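Local coordinates for protein NeuRonal IgCAM-5 (PDB 6ON6) that probably acts as a neuronal cell-surface adhesion receptor, its first immunoglobulin domain pairing with a second copy to form a homodimer, at residues D23-C28 / V77-N82; S35-F40 / S51-V56. All coordinates share one frame; numbering follows the deposited sequence.

How the contacts relate
Contact 1 (23-28 with 77-82) and contact 2 (35-40 with 51-56) sit in the two facing sheets of one immunoglobulin domain, their centres about 15 Å apart. Contact 2 is nested in the chain loop that contact 1 closes. They meet in the core, where Leu78 CD2 lies 3.8 Å from Phe40 CD1. Contact 1 lies nearer the middle, its centre about 7 Å from that of the chain against about 10 Å for contact 2. It is regular, with an apolar core face and a mostly polar outer one. Contact 2 runs into a turn and takes in water; Phe40 faces the core, whereas Met37, Ala39 and Phe52 lie at the dimer interface.

Contact 1 of 2, residues D23-C28 / V77-N82; sequences DVDFTC and VLTIKN
Asp23 reaches across to Lys81 and Asn82 where the strand pairing ends. Asp23 OD2 forms a salt bridge with Lys81 NZ at 2.7 Å, with the ammonium on the syn side but 32° out of the carboxylate plane; bends at chi2 (-76°) and chi3 bring CD and CE of the lysine against the carboxylate of Asp23. Asp23 OD1 accepts the backbone N-H of Asn82, so one carboxylate grips both a side chain and the main chain beyond the strand. Val24 then pairs with Ile80 through two backbone bonds, Ile80 N to Val24 O being 2.8 Å. Asp25 turns to the outer face and lies beside Thr79, whose OG1 donates to Asp25 OD1 at 2.6 Å from above the carboxylate plane; Val77 CG1 packs against the same acid group, 3.7 Å from Asp25 CG. These are strands B and E of the immunoglobulin sandwich: the segments 24-28 and 77-80 run antiparallel, 161° between their directions, with Val24, Phe26, Leu78 and Ile80 facing the opposite sheet. Phe26 sends its ring into that interior, where it also meets Tyr91; Ile80 CD1 touches the ring edge in plane, 3.5 Å from Phe26 CD2. Thr27, back on the outer face, sets OG1 against Val77 CG2 at 3.7 Å, a beta-branched pair suited to extended backbone. Next along the strand, Cys28 is disulfide-bonded to Cys93, a link between the two sheets.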
loop_
_atom_site.group_PDB
_atom_site.type_symbol
_atom_site.label_atom_id
_atom_site.label_comp_id
_atom_site.label_asym_id
_atom_site.label_seq_id
_atom_site.Cartn_x
_atom_site.Cartn_y
_atom_site.Cartn_z
ATOM N N ASP A 23 -0.955 -23.039 -2.351
ATOM C CA ASP A 23 -1.712 -21.785 -2.406
ATOM C C ASP A 23 -2.305 -21.489 -1.039
ATOM O O ASP A 23 -2.747 -22.407 -0.358
ATOM C CB ASP A 23 -2.877 -21.867 -3.395
ATOM C CG ASP A 23 -2.445 -22.056 -4.849
ATOM O OD1 ASP A 23 -1.263 -21.908 -5.199
ATOM O OD2 ASP A 23 -3.349 -22.370 -5.643
ATOM N N VAL A 24 -2.341 -20.212 -0.678
ATOM C CA VAL A 24 -2.867 -19.793 0.632
ATOM C C VAL A 24 -3.767 -18.575 0.462
ATOM O O VAL A 24 -3.441 -17.655 -0.287
ATOM C CB VAL A 24 -1.739 -19.454 1.632
ATOM C CG1 VAL A 24 -2.287 -18.851 2.953
ATOM C CG2 VAL A 24 -0.904 -20.638 1.939
ATOM N N ASP A 25 -4.878 -18.536 1.212
ATOM C CA ASP A 25 -5.765 -17.382 1.195
ATOM C C ASP A 25 -5.689 -16.618 2.517
ATOM O O ASP A 25 -5.585 -17.236 3.595
ATOM C CB ASP A 25 -7.237 -17.834 1.089
ATOM C CG ASP A 25 -7.591 -18.413 -0.277
ATOM O OD1 ASP A 25 -6.799 -18.252 -1.242
ATOM O OD2 ASP A 25 -8.685 -19.014 -0.375
ATOM N N PHE A 26 -5.822 -15.298 2.416
ATOM C CA PHE A 26 -6.103 -14.412 3.559
ATOM C C PHE A 26 -7.448 -13.779 3.281
ATOM O O PHE A 26 -7.672 -13.199 2.221
ATOM C CB PHE A 26 -4.998 -13.335 3.711
ATOM C CG PHE A 26 -3.704 -13.879 4.259
ATOM C CD1 PHE A 26 -3.551 -14.039 5.630
ATOM C CD2 PHE A 26 -2.646 -14.237 3.429
ATOM C CE1 PHE A 26 -2.397 -14.544 6.161
ATOM C CE2 PHE A 26 -1.508 -14.759 3.969
ATOM C CZ PHE A 26 -1.354 -14.896 5.327
ATOM N N THR A 27 -8.363 -13.879 4.248
ATOM C CA THR A 27 -9.710 -13.317 4.081
ATOM C C THR A 27 -9.952 -12.154 5.043
ATOM O O THR A 27 -9.700 -12.267 6.251
ATOM C CB THR A 27 -10.788 -14.390 4.287
ATOM O OG1 THR A 27 -10.555 -15.471 3.379
ATOM C CG2 THR A 27 -12.231 -13.802 4.068
ATOM N N CYS A 28 -10.405 -11.039 4.499
ATOM C CA CYS A 28 -10.778 -9.865 5.278
ATOM C C CYS A 28 -12.285 -9.688 5.146
ATOM O O CYS A 28 -12.785 -9.406 4.049
ATOM C CB CYS A 28 -10.067 -8.666 4.686
ATOM S SG CYS A 28 -10.208 -7.143 5.605
ATOM N N VAL A 77 -11.076 -11.867 -0.398
ATOM C CA VAL A 77 -10.169 -12.998 -0.270
ATOM C C VAL A 77 -8.986 -12.761 -1.189
ATOM O O VAL A 77 -9.151 -12.668 -2.415
ATOM C CB VAL A 77 -10.845 -14.320 -0.647
ATOM C CG1 VAL A 77 -9.886 -15.468 -0.441
ATOM C CG2 VAL A 77 -12.102 -14.531 0.182
ATOM N N LEU A 78 -7.814 -12.654 -0.591
ATOM C CA LEU A 78 -6.561 -12.528 -1.324
ATOM C C LEU A 78 -5.894 -13.898 -1.355
ATOM O O LEU A 78 -5.613 -14.483 -0.307
ATOM C CB LEU A 78 -5.651 -11.557 -0.587
ATOM C CG LEU A 78 -4.305 -11.431 -1.284
ATOM C CD1 LEU A 78 -4.477 -10.595 -2.545
ATOM C CD2 LEU A 78 -3.378 -10.787 -0.303
ATOM N N THR A 79 -5.642 -14.416 -2.550
ATOM C CA THR A 79 -4.912 -15.673 -2.689
ATOM C C THR A 79 -3.474 -15.384 -3.076
ATOM O O THR A 79 -3.227 -14.581 -3.983
ATOM C CB THR A 79 -5.549 -16.539 -3.772
ATOM O OG1 THR A 79 -6.895 -16.832 -3.395
ATOM C CG2 THR A 79 -4.778 -17.814 -3.982
ATOM N N ILE A 80 -2.546 -15.996 -2.352
ATOM C CA ILE A 80 -1.136 -16.043 -2.766
ATOM C C ILE A 80 -0.915 -17.403 -3.390
ATOM O O ILE A 80 -0.981 -18.439 -2.724
ATOM C CB ILE A 80 -0.185 -15.831 -1.587
ATOM C CG1 ILE A 80 -0.553 -14.525 -0.891
ATOM C CG2 ILE A 80 1.257 -15.721 -2.078
ATOM C CD1 ILE A 80 -0.707 -14.673 0.515
ATOM N N LYS A 81 -0.695 -17.414 -4.693
ATOM C CA LYS A 81 -0.490 -18.668 -5.395
ATOM C C LYS A 81 0.968 -19.086 -5.294
ATOM O O LYS A 81 1.874 -18.243 -5.279
ATOM C CB LYS A 81 -0.837 -18.480 -6.875
ATOM C CG LYS A 81 -2.317 -18.074 -7.138
ATOM C CD LYS A 81 -3.225 -19.256 -6.971
ATOM C CE LYS A 81 -3.050 -20.172 -8.197
ATOM N NZ LYS A 81 -3.889 -21.420 -8.160
ATOM N N ASN A 82 1.204 -20.403 -5.319
ATOM C CA ASN A 82 2.558 -20.927 -5.536
ATOM C C ASN A 82 3.544 -20.342 -4.522
ATOM O O ASN A 82 4.546 -19.735 -4.859
ATOM C CB ASN A 82 3.032 -20.661 -6.979
ATOM C CG ASN A 82 4.359 -21.295 -7.272
ATOM O OD1 ASN A 82 4.712 -22.334 -6.703
ATOM N ND2 ASN A 82 5.124 -20.635 -8.132
#

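Contact 2 of 2, residues S35-F40 / S51-V56; sequences SHMVAF and SFDEKV
The Phe52 ring is met obliquely by Met37 and Ala39. Met37 CG lies 3.9 Å from Phe52 CZ, and Met37 SD stands 4.7 Å from the centroid of the Phe52 ring, 43° off the normal, a Met-aromatic contact. Phe52 shares the outer face with Ala39, and CG anti to the backbone N (chi1 -179°) sets the start of the ring beside the carbonyl carbon; the ring stacks on Phe52 of the second subunit, while Met37 packs on Phe57 and small Ala39 on Leu49 of that subunit. The other ring, Phe40, lies on the core face, packed against Trp76 and Leu78. Ser51 OG approaches it obliquely, 3.1 Å from Phe40 CD2, while a water lies at its edge in plane. The backbone is the C-C' hairpin of the immunoglobulin sandwich, on the sheet face through which this domain dimerises: Ala39 and Phe52 form a non-hydrogen-bonded pair, Phe40 and Ser51 a hydrogen-bonded one. Phe40 N donates to Ser51 O, and the return bond from Ser51 N to Phe40 O is weak. The C' strand leaves through a type II' turn from Phe52 to Lys55. Asp53 has a positive phi (53°) there, and its N reaches back to Val38 O at 2.8 Å. The water at the Phe40 edge donates to Val38 O and Asp53 O and accepts from Ser51 OG, so the Ser51 hydroxyl has an acceptor for its proton although it lies against a ring. A second water accepts from Val38 N and donates to Asp53 OD1, tying the backbone of 35-40 to a side chain of the turn. Over this carboxylate the bent chain of Met37 lays its thioether, SD 3.6 Å from Asp53 CG and CE 3.7 Å from Asp53 OD1.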
loop_
_atom_site.group_PDB
_atom_site.type_symbol
_atom_site.label_atom_id
_atom_site.label_comp_id
_atom_site.label_asym_id
_atom_site.label_seq_id
_atom_site.Cartn_x
_atom_site.Cartn_y
_atom_site.Cartn_z
ATOM N N SER A 35 -18.827 3.204 1.692
ATOM C CA SER A 35 -18.070 3.670 0.542
ATOM C C SER A 35 -16.577 3.631 0.781
ATOM O O SER A 35 -15.812 4.181 -0.020
ATOM C CB SER A 35 -18.464 5.102 0.230
ATOM O OG SER A 35 -18.247 5.888 1.386
ATOM N N HIS A 36 -16.141 3.002 1.860
ATOM C CA HIS A 36 -14.723 2.960 2.133
ATOM C C HIS A 36 -14.013 1.964 1.222
ATOM O O HIS A 36 -14.625 1.082 0.614
ATOM C CB HIS A 36 -14.484 2.655 3.601
ATOM C CG HIS A 36 -14.793 3.807 4.499
ATOM N ND1 HIS A 36 -16.024 3.982 5.097
ATOM C CD2 HIS A 36 -14.028 4.852 4.892
ATOM C CE1 HIS A 36 -15.996 5.082 5.826
ATOM N NE2 HIS A 36 -14.798 5.625 5.725
ATOM N N MET A 37 -12.707 2.152 1.100
ATOM C CA MET A 37 -11.855 1.336 0.234
ATOM C C MET A 37 -11.050 0.345 1.061
ATOM O O MET A 37 -10.557 0.687 2.140
ATOM C CB MET A 37 -10.876 2.250 -0.501
ATOM C CG MET A 37 -11.531 3.186 -1.469
ATOM S SD MET A 37 -12.063 2.319 -2.948
ATOM C CE MET A 37 -13.806 2.108 -2.632
ATOM N N VAL A 38 -10.838 -0.850 0.495
ATOM C CA VAL A 38 -10.048 -1.919 1.105
ATOM C C VAL A 38 -8.760 -2.078 0.309
ATOM O O VAL A 38 -8.794 -2.177 -0.926
ATOM C CB VAL A 38 -10.800 -3.261 1.079
ATOM C CG1 VAL A 38 -9.957 -4.373 1.652
ATOM C CG2 VAL A 38 -12.082 -3.172 1.886
ATOM N N ALA A 39 -7.638 -2.145 1.012
ATOM C CA ALA A 39 -6.352 -2.404 0.363
ATOM C C ALA A 39 -5.664 -3.553 1.082
ATOM O O ALA A 39 -5.754 -3.669 2.297
ATOM C CB ALA A 39 -5.458 -1.148 0.370
ATOM N N PHE A 40 -4.977 -4.420 0.339
ATOM C CA PHE A 40 -4.140 -5.457 0.942
ATOM C C PHE A 40 -2.682 -5.086 0.731
ATOM O O PHE A 40 -2.300 -4.667 -0.361
ATOM C CB PHE A 40 -4.356 -6.826 0.297
ATOM C CG PHE A 40 -5.605 -7.507 0.758
ATOM C CD1 PHE A 40 -5.569 -8.506 1.720
ATOM C CD2 PHE A 40 -6.823 -7.169 0.213
ATOM C CE1 PHE A 40 -6.746 -9.133 2.155
ATOM C CE2 PHE A 40 -7.993 -7.797 0.648
ATOM C CZ PHE A 40 -7.924 -8.810 1.573
ATOM N N SER A 51 -3.285 -5.112 -3.498
ATOM C CA SER A 51 -4.552 -4.864 -4.171
ATOM C C SER A 51 -5.137 -3.585 -3.625
ATOM O O SER A 51 -4.836 -3.193 -2.499
ATOM C CB SER A 51 -5.562 -5.999 -3.984
ATOM O OG SER A 51 -5.930 -6.122 -2.606
ATOM N N PHE A 52 -5.962 -2.940 -4.444
ATOM C CA PHE A 52 -6.685 -1.736 -4.053
ATOM C C PHE A 52 -8.115 -1.867 -4.542
ATOM O O PHE A 52 -8.341 -2.127 -5.726
ATOM C CB PHE A 52 -6.048 -0.482 -4.665
ATOM C CG PHE A 52 -6.758 0.770 -4.269
ATOM C CD1 PHE A 52 -6.567 1.335 -3.018
ATOM C CD2 PHE A 52 -7.678 1.345 -5.116
ATOM C CE1 PHE A 52 -7.254 2.470 -2.635
ATOM C CE2 PHE A 52 -8.379 2.483 -4.727
ATOM C CZ PHE A 52 -8.163 3.043 -3.489
ATOM N N ASP A 53 -9.080 -1.678 -3.641
ATOM C CA ASP A 53 -10.473 -1.837 -4.039
ATOM C C ASP A 53 -10.626 -3.214 -4.692
ATOM O O ASP A 53 -10.257 -4.221 -4.078
ATOM C CB ASP A 53 -10.886 -0.645 -4.924
ATOM C CG ASP A 53 -12.393 -0.515 -5.109
ATOM O OD1 ASP A 53 -13.168 -1.093 -4.315
ATOM O OD2 ASP A 53 -12.796 0.174 -6.077
ATOM N N GLU A 54 -11.080 -3.294 -5.941
ATOM C CA GLU A 54 -11.437 -4.586 -6.518
ATOM C C GLU A 54 -10.388 -5.190 -7.429
ATOM O O GLU A 54 -10.652 -6.232 -8.047
ATOM C CB GLU A 54 -12.777 -4.493 -7.238
ATOM C CG GLU A 54 -13.890 -4.242 -6.248
ATOM C CD GLU A 54 -15.225 -4.116 -6.885
ATOM O OE1 GLU A 54 -15.413 -4.649 -8.002
ATOM O OE2 GLU A 54 -16.082 -3.466 -6.265
ATOM N N LYS A 55 -9.215 -4.590 -7.522
ATOM C CA LYS A 55 -8.227 -5.041 -8.488
ATOM C C LYS A 55 -6.891 -5.301 -7.815
ATOM O O LYS A 55 -6.410 -4.487 -7.021
ATOM C CB LYS A 55 -8.039 -3.999 -9.600
ATOM C CG LYS A 55 -9.275 -3.783 -10.454
ATOM N N VAL A 56 -6.260 -6.409 -8.201
ATOM C CA VAL A 56 -4.866 -6.635 -7.835
ATOM C C VAL A 56 -3.987 -5.552 -8.459
ATOM O O VAL A 56 -4.216 -5.102 -9.590
ATOM C CB VAL A 56 -4.469 -8.060 -8.254
ATOM C CG1 VAL A 56 -3.041 -8.312 -8.051
ATOM C CG2 VAL A 56 -5.237 -9.052 -7.459
HETATM O O HOH W 1 -8.320 -4.630 -2.326
HETATM O O HOH W 2 -12.828 -1.355 -1.636
#